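Local structure of superoxide dismutase (Leishmania major, 4F2N) at residues E56-K61 against T189-E194; M98-A103 against S174-P179; H108-K113 against W218-H223; S143-G148 against E211-V216. The protein catalyses the dismutation of superoxide to oxygen and hydrogen peroxide at an iron centre. One frame throughout, in Å; residues are numbered along the deposited sequence. Where two conformers were deposited one is given.

Contact 1 of 4, residues E56-K61 against T189-E194. With FE2 (Fe (II) ion), chain N.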
loop_
_atom_site.group_PDB
_atom_site.type_symbol
_atom_site.label_atom_id
_atom_site.label_comp_id
_atom_site.label_asym_id
_atom_site.label_seq_id
_atom_site.Cartn_x
_atom_site.Cartn_y
_atom_site.Cartn_z
ATOM N N GLU B 56 17.236 0.151 -7.648
ATOM C CA GLU B 56 17.357 -1.238 -8.115
ATOM C C GLU B 56 16.122 -2.063 -7.715
ATOM O O GLU B 56 15.542 -2.785 -8.547
ATOM C CB GLU B 56 18.628 -1.896 -7.573
ATOM C CG GLU B 56 18.768 -3.348 -7.986
ATOM C CD GLU B 56 20.012 -4.028 -7.464
ATOM O OE1 GLU B 56 20.550 -3.669 -6.379
ATOM O OE2 GLU B 56 20.448 -4.967 -8.157
ATOM N N LEU B 57 15.731 -1.952 -6.445
ATOM C CA LEU B 57 14.519 -2.638 -5.964
ATOM C C LEU B 57 13.341 -2.189 -6.793
ATOM O O LEU B 57 12.561 -3.005 -7.298
ATOM C CB LEU B 57 14.243 -2.314 -4.491
ATOM C CG LEU B 57 15.277 -2.906 -3.529
ATOM C CD1 LEU B 57 15.069 -2.333 -2.130
ATOM C CD2 LEU B 57 15.219 -4.436 -3.546
ATOM N N HIS B 58 13.202 -0.882 -6.947
ATOM C CA HIS B 58 11.956 -0.328 -7.489
ATOM C C HIS B 58 11.788 -0.672 -8.949
ATOM O O HIS B 58 10.690 -1.067 -9.413
ATOM C CB HIS B 58 11.949 1.198 -7.325
ATOM C CG HIS B 58 10.555 1.798 -7.355
ATOM N ND1 HIS B 58 10.309 3.077 -7.018
ATOM C CD2 HIS B 58 9.311 1.221 -7.661
ATOM C CE1 HIS B 58 8.979 3.304 -7.104
ATOM N NE2 HIS B 58 8.384 2.171 -7.494
ATOM N N TYR B 59 12.887 -0.522 -9.683
ATOM C CA TYR B 59 12.909 -0.716 -11.129
ATOM C C TYR B 59 13.115 -2.186 -11.488
ATOM O O TYR B 59 12.307 -2.756 -12.225
ATOM C CB TYR B 59 14.021 0.166 -11.742
ATOM C CG TYR B 59 14.281 0.014 -13.244
ATOM C CD1 TYR B 59 13.478 0.654 -14.186
ATOM C CD2 TYR B 59 15.357 -0.747 -13.707
ATOM C CE1 TYR B 59 13.730 0.533 -15.553
ATOM C CE2 TYR B 59 15.629 -0.867 -15.070
ATOM C CZ TYR B 59 14.818 -0.220 -15.979
ATOM O OH TYR B 59 15.098 -0.372 -17.313
ATOM N N SER B 60 14.205 -2.791 -10.995
ATOM C CA SER B 60 14.514 -4.190 -11.347
ATOM C C SER B 60 13.644 -5.242 -10.673
ATOM O O SER B 60 13.559 -6.347 -11.190
ATOM C CB SER B 60 15.978 -4.536 -11.087
ATOM O OG SER B 60 16.760 -3.746 -11.943
ATOM N N LYS B 61 13.037 -4.927 -9.521
ATOM C CA LYS B 61 12.147 -5.901 -8.849
ATOM C C LYS B 61 10.678 -5.582 -9.054
ATOM O O LYS B 61 9.982 -6.374 -9.655
ATOM C CB LYS B 61 12.396 -6.055 -7.339
ATOM C CG LYS B 61 13.847 -6.117 -6.890
ATOM C CD LYS B 61 14.557 -7.366 -7.339
ATOM C CE LYS B 61 16.039 -7.237 -6.986
ATOM N NZ LYS B 61 16.812 -8.289 -7.675
ATOM N N THR B 189 3.951 12.772 -11.855
ATOM C CA THR B 189 3.474 11.874 -10.788
ATOM C C THR B 189 4.533 11.617 -9.725
ATOM O O THR B 189 5.738 11.680 -10.015
ATOM C CB THR B 189 2.940 10.517 -11.346
ATOM O OG1 THR B 189 2.129 9.885 -10.347
ATOM C CG2 THR B 189 4.071 9.543 -11.684
ATOM N N ALA B 190 4.088 11.311 -8.505
ATOM C CA ALA B 190 4.977 10.789 -7.454
ATOM C C ALA B 190 4.362 9.492 -6.978
ATOM O O ALA B 190 3.167 9.437 -6.625
ATOM C CB ALA B 190 5.088 11.773 -6.293
ATOM N N ASP B 191 5.157 8.434 -7.002
ATOM C CA ASP B 191 4.726 7.134 -6.456
ATOM C C ASP B 191 4.733 7.246 -4.928
ATOM O O ASP B 191 5.766 7.624 -4.348
ATOM C CB ASP B 191 5.770 6.080 -6.889
ATOM C CG ASP B 191 5.350 4.652 -6.597
ATOM O OD1 ASP B 191 4.257 4.429 -6.017
ATOM O OD2 ASP B 191 6.114 3.717 -6.995
ATOM N N VAL B 192 3.604 6.974 -4.271
ATOM C CA VAL B 192 3.615 6.927 -2.808
ATOM C C VAL B 192 3.218 5.550 -2.260
ATOM O O VAL B 192 2.846 5.411 -1.091
ATOM C CB VAL B 192 2.823 8.068 -2.136
ATOM C CG1 VAL B 192 3.446 9.423 -2.448
ATOM C CG2 VAL B 192 1.396 8.059 -2.648
ATOM N N TRP B 193 3.334 4.503 -3.086
ATOM C CA TRP B 193 3.488 3.156 -2.507
ATOM C C TRP B 193 4.667 3.202 -1.595
ATOM O O TRP B 193 5.681 3.865 -1.924
ATOM C CB TRP B 193 3.754 2.134 -3.606
ATOM C CG TRP B 193 2.505 1.711 -4.377
ATOM C CD1 TRP B 193 1.683 2.498 -5.171
ATOM C CD2 TRP B 193 2.022 0.352 -4.528
ATOM N NE1 TRP B 193 0.679 1.738 -5.759
ATOM C CE2 TRP B 193 0.834 0.423 -5.404
ATOM C CE3 TRP B 193 2.420 -0.898 -4.009
ATOM C CZ2 TRP B 193 0.093 -0.717 -5.732
ATOM C CZ3 TRP B 193 1.662 -2.042 -4.354
ATOM C CH2 TRP B 193 0.532 -1.949 -5.202
ATOM N N GLU B 194 4.607 2.474 -0.473
ATOM C CA GLU B 194 5.678 2.556 0.523
ATOM C C GLU B 194 7.004 2.074 -0.035
ATOM O O GLU B 194 8.069 2.573 0.360
ATOM C CB GLU B 194 5.326 1.788 1.809
ATOM C CG GLU B 194 4.192 2.442 2.588
ATOM C CD GLU B 194 3.815 1.685 3.863
ATOM O OE1 GLU B 194 3.525 0.456 3.785
ATOM O OE2 GLU B 194 3.764 2.354 4.937
HETATM FE FE FE2 N . 6.237 1.820 -7.336
HETATM O O HOH W 1 3.993 1.659 -7.142
#
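His58 and Asp191 meet through one iron ion, bringing helix 52-71 of the alpha-hairpin domain to the end of strand 185-191 of the C-terminal domain, the interdomain metal site of the iron/manganese superoxide dismutase fold. Metal bonds carry the contact: His58 NE2 lies 2.2 Å and Asp191 OD2 1.9 Å from the iron. The two side chains arrive from opposite directions, and the carboxylate carbon sits in the plane of the imidazole, off its edge, while the ring and carboxylate planes are 39° apart. His58 CG stands anti to the backbone N (chi1 -158°), which swings the ring off the helix toward the metal. NE2 and OD2 approach each other only as joint ligands. His108, His195 and a water 2.3 Å from the iron complete the five-coordinate shell.

Hydrogen bonding holds the second carboxylate oxygen: Asp191 OD1 takes the backbone N-H of Trp193 from above the carboxylate plane in an Asx turn, which should help fix the rotation of the carboxylate, and the iron-bound water donates weakly to the same oxygen. Packing adds the indole of Trp193: the water oxygen lies over one of its faces, 3.1 Å above the plane and toward the rim.

Contact 2 of 4, residues M98-A103 against S174-P179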
loop_
_atom_site.group_PDB
_atom_site.type_symbol
_atom_site.label_atom_id
_atom_site.label_comp_id
_atom_site.label_asym_id
_atom_site.label_seq_id
_atom_site.Cartn_x
_atom_site.Cartn_y
_atom_site.Cartn_z
ATOM N N MET B 98 -5.411 -7.912 -14.877
ATOM C CA MET B 98 -4.716 -7.263 -15.977
ATOM C C MET B 98 -4.694 -5.739 -15.842
ATOM O O MET B 98 -3.672 -5.095 -16.125
ATOM C CB MET B 98 -5.310 -7.670 -17.328
ATOM C CG MET B 98 -4.607 -6.982 -18.487
ATOM S SD MET B 98 -4.762 -7.907 -20.036
ATOM C CE MET B 98 -6.551 -8.075 -20.210
ATOM N N PHE B 99 -5.811 -5.159 -15.411
ATOM C CA PHE B 99 -5.844 -3.695 -15.212
ATOM C C PHE B 99 -4.688 -3.270 -14.300
ATOM O O PHE B 99 -3.928 -2.358 -14.624
ATOM C CB PHE B 99 -7.191 -3.211 -14.624
ATOM C CG PHE B 99 -7.159 -1.772 -14.186
ATOM C CD1 PHE B 99 -7.395 -0.754 -15.111
ATOM C CD2 PHE B 99 -6.815 -1.428 -12.873
ATOM C CE1 PHE B 99 -7.356 0.573 -14.732
ATOM C CE2 PHE B 99 -6.743 -0.091 -12.496
ATOM C CZ PHE B 99 -7.006 0.904 -13.441
ATOM N N ASN B 100 -4.555 -3.949 -13.163
ATOM C CA ASN B 100 -3.558 -3.589 -12.184
ATOM C C ASN B 100 -2.143 -3.665 -12.752
ATOM O O ASN B 100 -1.332 -2.781 -12.480
ATOM C CB ASN B 100 -3.685 -4.448 -10.911
ATOM C CG ASN B 100 -4.883 -4.055 -10.042
ATOM O OD1 ASN B 100 -5.393 -2.934 -10.111
ATOM N ND2 ASN B 100 -5.310 -4.988 -9.184
ATOM N N GLN B 101 -1.831 -4.710 -13.533
ATOM C CA GLN B 101 -0.452 -4.825 -14.054
ATOM C C GLN B 101 -0.213 -3.756 -15.133
ATOM O O GLN B 101 0.862 -3.155 -15.189
ATOM C CB GLN B 101 -0.174 -6.218 -14.622
ATOM C CG GLN B 101 -0.464 -7.367 -13.655
ATOM C CD GLN B 101 0.371 -7.311 -12.399
ATOM O OE1 GLN B 101 1.609 -7.349 -12.436
ATOM N NE2 GLN B 101 -0.291 -7.192 -11.280
ATOM N N ALA B 102 -1.207 -3.541 -15.991
ATOM C CA ALA B 102 -1.074 -2.561 -17.103
ATOM C C ALA B 102 -0.956 -1.135 -16.574
ATOM O O ALA B 102 -0.025 -0.376 -16.964
ATOM C CB ALA B 102 -2.253 -2.685 -18.067
ATOM N N ALA B 103 -1.832 -0.785 -15.633
ATOM C CA ALA B 103 -1.770 0.547 -14.994
ATOM C C ALA B 103 -0.464 0.725 -14.225
ATOM O O ALA B 103 0.172 1.754 -14.369
ATOM C CB ALA B 103 -2.977 0.794 -14.086
ATOM N N SER B 174 -5.564 5.596 -5.582
ATOM C CA SER B 174 -5.238 4.468 -4.707
ATOM C C SER B 174 -4.674 3.317 -5.576
ATOM O O SER B 174 -5.223 3.016 -6.654
ATOM C CB SER B 174 -6.529 4.008 -4.000
ATOM O OG SER B 174 -6.381 2.747 -3.332
ATOM N N ASN B 175 -3.638 2.654 -5.074
ATOM C CA ASN B 175 -3.146 1.395 -5.680
ATOM C C ASN B 175 -2.678 1.597 -7.132
ATOM O O ASN B 175 -1.700 2.299 -7.326
ATOM C CB ASN B 175 -4.161 0.248 -5.531
ATOM C CG ASN B 175 -4.327 -0.170 -4.060
ATOM O OD1 ASN B 175 -3.515 0.227 -3.224
ATOM N ND2 ASN B 175 -5.376 -0.952 -3.742
ATOM N N ALA B 176 -3.357 0.986 -8.108
ATOM C CA ALA B 176 -2.959 1.140 -9.512
ATOM C C ALA B 176 -3.719 2.250 -10.229
ATOM O O ALA B 176 -3.531 2.462 -11.422
ATOM C CB ALA B 176 -3.097 -0.178 -10.286
ATOM N N GLY B 177 -4.582 2.962 -9.507
ATOM C CA GLY B 177 -5.391 4.008 -10.128
ATOM C C GLY B 177 -4.620 5.034 -10.901
ATOM O O GLY B 177 -3.530 5.447 -10.517
ATOM N N CYS B 178 -5.232 5.479 -11.988
ATOM C CA CYS B 178 -4.551 6.281 -12.978
ATOM C C CYS B 178 -5.560 7.337 -13.489
ATOM O O CYS B 178 -6.659 6.966 -13.920
ATOM C CB CYS B 178 -4.232 5.270 -14.075
ATOM S SG CYS B 178 -3.277 5.893 -15.411
ATOM N N PRO B 179 -5.228 8.639 -13.420
ATOM C CA PRO B 179 -6.229 9.669 -13.779
ATOM C C PRO B 179 -6.688 9.647 -15.243
ATOM O O PRO B 179 -7.683 10.245 -15.597
ATOM C CB PRO B 179 -5.492 10.974 -13.518
ATOM C CG PRO B 179 -4.419 10.604 -12.523
ATOM C CD PRO B 179 -3.955 9.257 -12.998
HETATM O O HOH W 2 -5.655 -0.702 -8.289
#
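Ala176 CB presses against helix 96-113, overlapping Ala103 CB at 3.9 Å; Phe99 CE2 stands 4.3 Å from the same methyl. Asn100 adds a third neighbour: its OD1 is 3.6 Å from Ala176 CB, a packing contact. The methyl thus packs among two apolar side chains and an amide oxygen. Asn100 CG lies anti to the carbonyl carbon (chi1 -74°), a setting that brings the amide oxygen round to the loop.

The polar link is indirect. A water donates to Asn100 OD1 at 2.9 Å and accepts from Ala176 N at 2.9 Å, joining the side chain of the helix to the backbone of the loop. Ala176 O comes to 3.2 Å from Ala103 CB and is satisfied further along the same helix by Asn107 ND2. Phe152 of the second subunit packs on both Asn100 and Ala176, placing the contact beside the dimer interface.

The loop holds its shape through a type II' beta turn from Ser174 to Gly177, closed by Gly177 N to Ser174 O at 2.9 Å. A turn leaving strand 168-174 is thereby seated on a helix of the alpha-hairpin domain, an interdomain packing of the iron/manganese superoxide dismutase fold.

Contact 3 of 4, residues H108-K113 against W218-H223. With FE2 (Fe (II) ion), chain N.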
loop_
_atom_site.group_PDB
_atom_site.type_symbol
_atom_site.label_atom_id
_atom_site.label_comp_id
_atom_site.label_asym_id
_atom_site.label_seq_id
_atom_site.Cartn_x
_atom_site.Cartn_y
_atom_site.Cartn_z
ATOM N N HIS B 108 4.607 3.446 -13.489
ATOM C CA HIS B 108 6.074 3.453 -13.239
ATOM C C HIS B 108 6.841 4.037 -14.401
ATOM O O HIS B 108 7.794 4.797 -14.197
ATOM C CB HIS B 108 6.619 2.049 -12.888
ATOM C CG HIS B 108 6.252 1.598 -11.481
ATOM N ND1 HIS B 108 5.060 1.005 -11.190
ATOM C CD2 HIS B 108 6.920 1.746 -10.276
ATOM C CE1 HIS B 108 4.981 0.766 -9.879
ATOM N NE2 HIS B 108 6.109 1.233 -9.298
ATOM N N SER B 109 6.462 3.684 -15.631
ATOM C CA SER B 109 7.120 4.231 -16.826
ATOM C C SER B 109 7.058 5.740 -16.850
ATOM O O SER B 109 8.029 6.418 -17.188
ATOM C CB SER B 109 6.514 3.629 -18.112
ATOM O OG SER B 109 6.750 2.230 -18.115
ATOM N N PHE B 110 5.904 6.261 -16.477
ATOM C CA PHE B 110 5.678 7.698 -16.486
ATOM C C PHE B 110 6.529 8.343 -15.404
ATOM O O PHE B 110 7.198 9.353 -15.648
ATOM C CB PHE B 110 4.177 8.021 -16.282
ATOM C CG PHE B 110 3.879 9.483 -16.465
ATOM C CD1 PHE B 110 3.862 10.046 -17.744
ATOM C CD2 PHE B 110 3.624 10.294 -15.372
ATOM C CE1 PHE B 110 3.585 11.400 -17.927
ATOM C CE2 PHE B 110 3.358 11.655 -15.547
ATOM C CZ PHE B 110 3.337 12.209 -16.817
ATOM N N PHE B 111 6.538 7.721 -14.217
ATOM C CA PHE B 111 7.389 8.142 -13.100
ATOM C C PHE B 111 8.866 8.268 -13.482
ATOM O O PHE B 111 9.499 9.275 -13.127
ATOM C CB PHE B 111 7.231 7.139 -11.944
ATOM C CG PHE B 111 7.788 7.591 -10.629
ATOM C CD1 PHE B 111 7.557 8.884 -10.137
ATOM C CD2 PHE B 111 8.503 6.695 -9.839
ATOM C CE1 PHE B 111 8.059 9.272 -8.894
ATOM C CE2 PHE B 111 8.999 7.082 -8.576
ATOM C CZ PHE B 111 8.768 8.363 -8.109
ATOM N N TRP B 112 9.424 7.272 -14.168
ATOM C CA TRP B 112 10.841 7.365 -14.560
ATOM C C TRP B 112 11.108 8.522 -15.481
ATOM O O TRP B 112 12.163 9.149 -15.386
ATOM C CB TRP B 112 11.343 6.073 -15.207
ATOM C CG TRP B 112 11.089 4.841 -14.376
ATOM C CD1 TRP B 112 10.572 3.620 -14.818
ATOM C CD2 TRP B 112 11.319 4.665 -12.937
ATOM N NE1 TRP B 112 10.467 2.724 -13.775
ATOM C CE2 TRP B 112 10.901 3.292 -12.615
ATOM C CE3 TRP B 112 11.798 5.479 -11.919
ATOM C CZ2 TRP B 112 10.983 2.778 -11.328
ATOM C CZ3 TRP B 112 11.871 4.952 -10.620
ATOM C CH2 TRP B 112 11.478 3.632 -10.328
ATOM N N LYS B 113 10.170 8.812 -16.375
ATOM C CA LYS B 113 10.306 9.968 -17.291
ATOM C C LYS B 113 10.269 11.308 -16.554
ATOM O O LYS B 113 10.835 12.304 -17.051
ATOM C CB LYS B 113 9.210 9.945 -18.367
ATOM C CG LYS B 113 9.271 8.753 -19.302
ATOM C CD LYS B 113 10.488 8.781 -20.190
ATOM C CE LYS B 113 10.217 9.556 -21.468
ATOM N NZ LYS B 113 11.448 9.480 -22.310
ATOM N N TRP B 218 11.925 18.650 -14.977
ATOM C CA TRP B 218 10.876 19.624 -15.295
ATOM C C TRP B 218 10.741 19.883 -16.786
ATOM O O TRP B 218 9.701 20.362 -17.252
ATOM C CB TRP B 218 11.084 20.936 -14.536
ATOM C CG TRP B 218 10.822 20.868 -13.054
ATOM C CD1 TRP B 218 11.737 21.068 -12.011
ATOM C CD2 TRP B 218 9.534 20.612 -12.396
ATOM N NE1 TRP B 218 11.110 20.960 -10.790
ATOM C CE2 TRP B 218 9.788 20.677 -10.956
ATOM C CE3 TRP B 218 8.241 20.357 -12.846
ATOM C CZ2 TRP B 218 8.778 20.488 -10.024
ATOM C CZ3 TRP B 218 7.220 20.156 -11.889
ATOM C CH2 TRP B 218 7.491 20.215 -10.512
ATOM N N GLU B 219 11.780 19.556 -17.547
ATOM C CA GLU B 219 11.692 19.643 -19.020
ATOM C C GLU B 219 10.693 18.624 -19.593
ATOM O O GLU B 219 9.922 18.937 -20.511
ATOM C CB GLU B 219 13.085 19.520 -19.651
ATOM C CG GLU B 219 13.987 20.676 -19.236
ATOM C CD GLU B 219 15.405 20.568 -19.769
ATOM O OE1 GLU B 219 15.633 19.802 -20.728
ATOM O OE2 GLU B 219 16.304 21.259 -19.234
ATOM N N PHE B 220 10.696 17.406 -19.047
ATOM C CA PHE B 220 9.715 16.416 -19.463
ATOM C C PHE B 220 8.325 16.867 -19.031
ATOM O O PHE B 220 7.376 16.756 -19.797
ATOM C CB PHE B 220 10.008 15.024 -18.878
ATOM C CG PHE B 220 8.910 14.044 -19.118
ATOM C CD1 PHE B 220 8.757 13.441 -20.378
ATOM C CD2 PHE B 220 8.003 13.732 -18.100
ATOM C CE1 PHE B 220 7.730 12.537 -20.604
ATOM C CE2 PHE B 220 6.974 12.824 -18.327
ATOM C CZ PHE B 220 6.851 12.225 -19.578
ATOM N N VAL B 221 8.197 17.348 -17.794
ATOM C CA VAL B 221 6.890 17.805 -17.300
ATOM C C VAL B 221 6.381 18.933 -18.230
ATOM O O VAL B 221 5.212 18.951 -18.616
ATOM C CB VAL B 221 6.942 18.296 -15.834
ATOM C CG1 VAL B 221 5.570 18.785 -15.385
ATOM C CG2 VAL B 221 7.443 17.177 -14.906
ATOM N N CYS B 222 7.264 19.864 -18.587
ATOM C CA CYS B 222 6.850 20.968 -19.470
ATOM C C CYS B 222 6.451 20.484 -20.877
ATOM O O CYS B 222 5.470 20.971 -21.454
ATOM C CB CYS B 222 7.946 22.034 -19.531
ATOM S SG CYS B 222 7.431 23.518 -20.429
ATOM N N HIS B 223 7.215 19.537 -21.429
ATOM C CA HIS B 223 6.860 18.883 -22.693
ATOM C C HIS B 223 5.471 18.276 -22.614
ATOM O O HIS B 223 4.650 18.451 -23.520
ATOM C CB HIS B 223 7.887 17.804 -23.064
ATOM C CG HIS B 223 7.561 17.059 -24.356
ATOM N ND1 HIS B 223 7.839 17.567 -25.579
ATOM C CD2 HIS B 223 6.940 15.822 -24.575
ATOM C CE1 HIS B 223 7.430 16.694 -26.531
ATOM N NE2 HIS B 223 6.882 15.631 -25.912
HETATM FE FE FE2 N . 6.237 1.820 -7.336
HETATM O O HOH W 1 3.993 1.659 -7.142
#
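Lys113 and Phe220 pack where the C-terminal end of helix 96-113 meets the start of helix 218-229, a junction of the alpha-hairpin and C-terminal domains of the iron/manganese superoxide dismutase fold. The Phe220 side chain leaves its helix with CG anti to the backbone N (chi1 171°), reaching across to the other helix. Its CB lies 3.4 Å from Lys113 O, and CG and CD2 stay beside that same carbonyl oxygen. Farther out, CE1 meets Lys113 CB and CE, the bent lysine chain passing at about a right angle. CE2 and CZ share Lys113 CB, which sits over the ring face as a CH-pi contact, 3.6 Å from the centroid and 15° off the normal. The same end of the ring turns its edge toward the face of Phe110 in an offset edge-to-face pair, with planes at 63°. Thr189 of strand 185-191 also touches Phe110, whereas His108, at the other end of the 108-113 segment from Lys113, binds the iron. The ring pair closes with Phe110 CE1 3.7 Å from Phe220 CE2.

Contact 4 of 4, residues S143-G148 against E211-V216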
loop_
_atom_site.group_PDB
_atom_site.type_symbol
_atom_site.label_atom_id
_atom_site.label_comp_id
_atom_site.label_asym_id
_atom_site.label_seq_id
_atom_site.Cartn_x
_atom_site.Cartn_y
_atom_site.Cartn_z
ATOM N N SER B 143 0.914 22.052 -1.566
ATOM C CA SER B 143 -0.341 21.321 -1.825
ATOM C C SER B 143 -0.103 19.895 -2.309
ATOM O O SER B 143 -0.837 18.944 -1.922
ATOM C CB SER B 143 -1.186 22.062 -2.869
ATOM O OG SER B 143 -1.523 23.352 -2.379
ATOM N N PHE B 144 0.910 19.742 -3.158
ATOM C CA PHE B 144 1.200 18.432 -3.778
ATOM C C PHE B 144 1.751 17.498 -2.707
ATOM O O PHE B 144 1.314 16.381 -2.584
ATOM C CB PHE B 144 2.164 18.566 -4.983
ATOM C CG PHE B 144 2.464 17.253 -5.692
ATOM C CD1 PHE B 144 1.774 16.901 -6.863
ATOM C CD2 PHE B 144 3.449 16.374 -5.210
ATOM C CE1 PHE B 144 2.043 15.672 -7.524
ATOM C CE2 PHE B 144 3.730 15.164 -5.874
ATOM C CZ PHE B 144 3.037 14.821 -7.034
ATOM N N GLN B 145 2.715 17.978 -1.918
ATOM C CA GLN B 145 3.250 17.173 -0.813
ATOM C C GLN B 145 2.187 16.728 0.169
ATOM O O GLN B 145 2.232 15.596 0.655
ATOM C CB GLN B 145 4.311 17.954 -0.051
ATOM C CG GLN B 145 5.596 18.116 -0.836
ATOM C CD GLN B 145 6.451 19.235 -0.274
ATOM O OE1 GLN B 145 7.084 19.960 -1.020
ATOM N NE2 GLN B 145 6.422 19.408 1.037
ATOM N N GLN B 146 1.249 17.631 0.475
ATOM C CA GLN B 146 0.165 17.353 1.409
ATOM C C GLN B 146 -0.757 16.252 0.881
ATOM O O GLN B 146 -1.145 15.343 1.612
ATOM C CB GLN B 146 -0.608 18.643 1.703
ATOM C CG GLN B 146 -1.954 18.456 2.388
ATOM C CD GLN B 146 -2.583 19.775 2.750
ATOM O OE1 GLN B 146 -1.890 20.795 2.841
ATOM N NE2 GLN B 146 -3.901 19.775 2.940
ATOM N N ALA B 147 -1.108 16.335 -0.398
ATOM C CA ALA B 147 -1.963 15.289 -0.986
ATOM C C ALA B 147 -1.247 13.918 -0.958
ATOM O O ALA B 147 -1.870 12.883 -0.675
ATOM C CB ALA B 147 -2.406 15.656 -2.413
ATOM N N GLY B 148 0.053 13.912 -1.252
ATOM C CA GLY B 148 0.813 12.649 -1.196
ATOM C C GLY B 148 0.891 12.070 0.219
ATOM O O GLY B 148 0.755 10.863 0.412
ATOM N N GLU B 211 11.865 16.051 -0.611
ATOM C CA GLU B 211 13.173 15.962 -1.262
ATOM C C GLU B 211 13.046 15.623 -2.748
ATOM O O GLU B 211 13.913 15.975 -3.536
ATOM C CB GLU B 211 14.097 14.987 -0.514
ATOM C CG GLU B 211 14.457 15.491 0.883
ATOM C CD GLU B 211 15.455 14.618 1.630
ATOM O OE1 GLU B 211 16.200 13.843 0.978
ATOM O OE2 GLU B 211 15.508 14.716 2.890
ATOM N N LEU B 212 11.945 14.969 -3.124
ATOM C CA LEU B 212 11.727 14.505 -4.493
ATOM C C LEU B 212 11.890 15.607 -5.544
ATOM O O LEU B 212 12.348 15.337 -6.658
ATOM C CB LEU B 212 10.332 13.871 -4.624
ATOM C CG LEU B 212 10.025 13.110 -5.923
ATOM C CD1 LEU B 212 10.973 11.947 -6.209
ATOM C CD2 LEU B 212 8.586 12.604 -5.881
ATOM N N TRP B 213 11.543 16.846 -5.176
ATOM C CA TRP B 213 11.627 17.959 -6.119
ATOM C C TRP B 213 13.011 18.110 -6.698
ATOM O O TRP B 213 13.147 18.547 -7.828
ATOM C CB TRP B 213 11.185 19.282 -5.474
ATOM C CG TRP B 213 9.785 19.248 -4.915
ATOM C CD1 TRP B 213 9.386 19.468 -3.599
ATOM C CD2 TRP B 213 8.540 18.961 -5.652
ATOM N NE1 TRP B 213 8.011 19.333 -3.476
ATOM C CE2 TRP B 213 7.450 19.062 -4.673
ATOM C CE3 TRP B 213 8.232 18.685 -6.983
ATOM C CZ2 TRP B 213 6.112 18.839 -5.025
ATOM C CZ3 TRP B 213 6.871 18.469 -7.327
ATOM C CH2 TRP B 213 5.848 18.555 -6.367
ATOM N N GLN B 214 14.039 17.749 -5.922
ATOM C CA GLN B 214 15.435 17.874 -6.368
ATOM C C GLN B 214 15.773 16.983 -7.550
ATOM O O GLN B 214 16.775 17.207 -8.209
ATOM C CB GLN B 214 16.414 17.610 -5.215
ATOM C CG GLN B 214 16.181 18.514 -4.020
ATOM C CD GLN B 214 17.004 18.092 -2.827
ATOM O OE1 GLN B 214 18.163 17.735 -2.974
ATOM N NE2 GLN B 214 16.406 18.125 -1.637
ATOM N N ILE B 215 14.948 15.975 -7.830
ATOM C CA ILE B 215 15.238 15.102 -8.973
ATOM C C ILE B 215 14.132 15.101 -10.047
ATOM O O ILE B 215 14.150 14.257 -10.943
ATOM C CB ILE B 215 15.554 13.634 -8.569
ATOM C CG1 ILE B 215 14.390 13.007 -7.761
ATOM C CG2 ILE B 215 16.890 13.526 -7.845
ATOM C CD1 ILE B 215 14.490 11.496 -7.665
ATOM N N VAL B 216 13.233 16.076 -10.004
ATOM C CA VAL B 216 12.166 16.124 -11.041
ATOM C C VAL B 216 12.728 16.673 -12.351
ATOM O O VAL B 216 13.410 17.711 -12.368
ATOM C CB VAL B 216 10.950 16.942 -10.595
ATOM C CG1 VAL B 216 9.935 17.041 -11.746
ATOM C CG2 VAL B 216 10.322 16.290 -9.372
#
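Gln145 OE1 accepts the indole N-H of Trp213, NE1 to OE1 2.7 Å, the one hydrogen bond between the segments. It is fairly straight, with an N-H...O angle of 160°. The oxygen lies almost in the indole plane at the ring's edge, whereas the donor is tilted 21° from the carbonyl plane of the amide. Gln145 CG is anti to the carbonyl carbon, and the chain runs extended beyond it, carrying OE1 across to the indole.

On the benzo side of the same indole, Trp213 CH2 closes to 3.4 Å from Phe144 CD2, with CZ2 also near that atom. The edge of the indole points at the face of the Phe144 ring in an offset edge-to-face pair, centroids 5.2 Å apart and planes at 61°. Phe144 CB lies near the indole plane, at its rim. Ala190 and Thr157 of the sheet also touch Phe144, and Leu212 packs on Ala190.

Helix 137-149 is so joined to the 3-10 segment 213-214 that carries Trp213, both within the C-terminal domain. Two adjacent residues hold separate parts of the indole, the amide at the pyrrole nitrogen and the phenyl at the benzo carbons, so the polar bond and the aromatic packing should together restrict its rotation.

Overall arrangement
Contacts 1 and 2 are buried and lie by the second subunit; contacts 3 and 4 are partly buried and touch no other chain. The first three join the alpha-hairpin and C-terminal domains, while contact 4 stays within the latter. Helix 96-113 serves contacts 2 and 3, and its His108 shares the iron with contact 1. Chemistry follows place: metal coordination in contact 1, methyl packing and a bridging water in contact 2, aromatic and CH-pi packing in contact 3, an indole hydrogen bond beside an aromatic pair in contact 4. Trp193 of contact 1 hydrogen-bonds to Asn175 of contact 2; Ala190 packs on Phe144 and Leu212, and Trp218 on Trp213.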